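Local coordinates for putative tRNA (Adenine(37)-N6)-methyltransferase (Pseudomonas aeruginosa, PDB 7BTU), which probably methylates the threonylcarbamoyladenosine at position 37 of tRNA, using S-adenosyl-L-methionine as methyl donor, at residues F94-A98 / T99-N103. Sequence-based numbering, arbitrary orientation.
Sequences FATRA and THRPN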
loop_
_atom_site.group_PDB
_atom_site.type_symbol
_atom_site.label_atom_id
_atom_site.label_comp_id
_atom_site.label_asym_id
_atom_site.label_seq_id
_atom_site.Cartn_x
_atom_site.Cartn_y
_atom_site.Cartn_z
ATOM N N PHE B 94 -11.496 -10.193 -0.164
ATOM C CA PHE B 94 -10.307 -9.771 -0.902
ATOM C C PHE B 94 -10.639 -8.810 -2.034
ATOM O O PHE B 94 -9.713 -8.285 -2.667
ATOM C CB PHE B 94 -9.571 -11.004 -1.444
ATOM C CG PHE B 94 -9.040 -11.886 -0.356
ATOM C CD1 PHE B 94 -8.340 -11.340 0.706
ATOM C CD2 PHE B 94 -9.239 -13.262 -0.384
ATOM C CE1 PHE B 94 -7.796 -12.196 1.734
ATOM C CE2 PHE B 94 -8.713 -14.080 0.614
ATOM C CZ PHE B 94 -8.022 -13.560 1.680
ATOM N N ALA B 95 -11.924 -8.588 -2.300
ATOM C CA ALA B 95 -12.358 -7.571 -3.244
ATOM C C ALA B 95 -12.677 -6.248 -2.545
ATOM O O ALA B 95 -13.184 -5.320 -3.186
ATOM C CB ALA B 95 -13.597 -8.076 -4.007
ATOM N N THR B 96 -12.403 -6.160 -1.244
ATOM C CA THR B 96 -12.775 -5.027 -0.418
ATOM C C THR B 96 -11.613 -4.605 0.452
ATOM O O THR B 96 -10.622 -5.335 0.654
ATOM C CB THR B 96 -13.940 -5.346 0.544
ATOM O OG1 THR B 96 -13.413 -6.116 1.643
ATOM C CG2 THR B 96 -15.082 -6.114 -0.134
ATOM N N ARG B 97 -11.776 -3.411 0.992
ATOM C CA ARG B 97 -10.917 -2.907 2.049
ATOM C C ARG B 97 -11.615 -3.001 3.404
ATOM O O ARG B 97 -11.361 -2.184 4.298
ATOM C CB ARG B 97 -10.513 -1.464 1.744
ATOM C CG ARG B 97 -9.729 -1.305 0.476
ATOM C CD ARG B 97 -9.626 0.174 0.128
ATOM N NE ARG B 97 -8.738 0.357 -1.009
ATOM C CZ ARG B 97 -7.413 0.242 -0.972
ATOM N NH1 ARG B 97 -6.771 -0.034 0.172
ATOM N NH2 ARG B 97 -6.738 0.397 -2.085
ATOM N N ALA B 98 -12.491 -3.996 3.568
ATOM C CA ALA B 98 -13.189 -4.159 4.830
ATOM C C ALA B 98 -12.183 -4.314 5.958
ATOM O O ALA B 98 -11.074 -4.829 5.763
ATOM C CB ALA B 98 -14.091 -5.385 4.775
ATOM N N THR B 99 -12.606 -3.918 7.155
ATOM C CA THR B 99 -11.720 -3.863 8.309
ATOM C C THR B 99 -11.616 -5.190 9.065
ATOM O O THR B 99 -10.665 -5.361 9.823
ATOM C CB THR B 99 -12.155 -2.743 9.288
ATOM O OG1 THR B 99 -13.467 -3.011 9.786
ATOM C CG2 THR B 99 -12.162 -1.381 8.610
ATOM N N HIS B 100 -12.547 -6.133 8.881
ATOM C CA HIS B 100 -12.444 -7.473 9.477
ATOM C C HIS B 100 -11.955 -8.368 8.354
ATOM O O HIS B 100 -12.714 -8.684 7.442
ATOM C CB HIS B 100 -13.767 -8.003 10.041
ATOM C CG HIS B 100 -14.419 -7.102 11.050
ATOM N ND1 HIS B 100 -15.211 -6.027 10.693
ATOM C CD2 HIS B 100 -14.401 -7.121 12.406
ATOM C CE1 HIS B 100 -15.655 -5.427 11.784
ATOM N NE2 HIS B 100 -15.170 -6.065 12.837
ATOM N N ARG B 101 -10.675 -8.719 8.376
ATOM C CA ARG B 101 -10.086 -9.484 7.279
ATOM C C ARG B 101 -8.969 -10.391 7.805
ATOM O O ARG B 101 -8.488 -10.203 8.930
ATOM C CB ARG B 101 -9.570 -8.541 6.185
ATOM C CG ARG B 101 -8.493 -7.641 6.643
ATOM C CD ARG B 101 -8.219 -6.547 5.584
ATOM N NE ARG B 101 -8.086 -7.058 4.218
ATOM C CZ ARG B 101 -9.017 -6.955 3.261
ATOM N NH1 ARG B 101 -10.211 -6.396 3.505
ATOM N NH2 ARG B 101 -8.773 -7.477 2.077
ATOM N N PRO B 102 -8.603 -11.434 7.050
ATOM C CA PRO B 102 -7.523 -12.333 7.486
ATOM C C PRO B 102 -6.280 -11.539 7.855
ATOM O O PRO B 102 -5.874 -10.618 7.143
ATOM C CB PRO B 102 -7.271 -13.215 6.256
ATOM C CG PRO B 102 -8.560 -13.223 5.515
ATOM C CD PRO B 102 -9.215 -11.878 5.777
ATOM N N ASN B 103 -5.714 -11.864 9.009
ATOM C CA ASN B 103 -4.500 -11.230 9.545
ATOM C C ASN B 103 -4.626 -9.803 10.056
ATOM O O ASN B 103 -3.714 -9.351 10.740
ATOM C CB ASN B 103 -3.369 -11.279 8.519
ATOM C CG ASN B 103 -2.882 -12.679 8.346
ATOM O OD1 ASN B 103 -2.706 -13.360 9.342
ATOM N ND2 ASN B 103 -2.801 -13.172 7.100
#
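The guanidinium of Arg101 folds back into the loop that leads from strand 91-92 to strand 105-116 and bonds the carbonyls of Ala98 and Thr96, a local contact that ties Arg101 to carbonyls three and five residues before it. Arg101 NH1 donates to Ala98 O at 2.9 Å in a nearly straight bond (N-H...O 158°); the carbonyl oxygen lies near the guanidinium plane and offers a lone pair. Thr96 O, by contrast, is gripped twice but weakly, by NH1 at 3.1 Å and NH2 at 3.2 Å from the same arginine. Arg101 NH2 also bonds Val93 O. A bend at chi3 (-48°) in the Arg101 chain turns the guanidinium back towards these acceptors. Thr96 contributes an ST turn: its OG1 accepts the backbone N-H of Ala98 at 3.0 Å and also bonds Val93 O, the carbonyl shared with Arg101. Beyond the polar centre, Pro102 CG rests against the Phe94 ring, 3.9 Å from Phe94 CZ. Arg101 NH2 lies 4.1 Å from Phe94 CD1, an oblique approach with ring and guanidinium planes 68° apart. Arg101 has its strongest polar partner across the dimer, where NE forms a salt bridge with Asp135 of the second subunit; Arg97 likewise pairs with Asp144 of that subunit. The loop enters barrel strand 105-116, and Arg101 meets Asp135 on strand 132-138 of the second subunit's barrel.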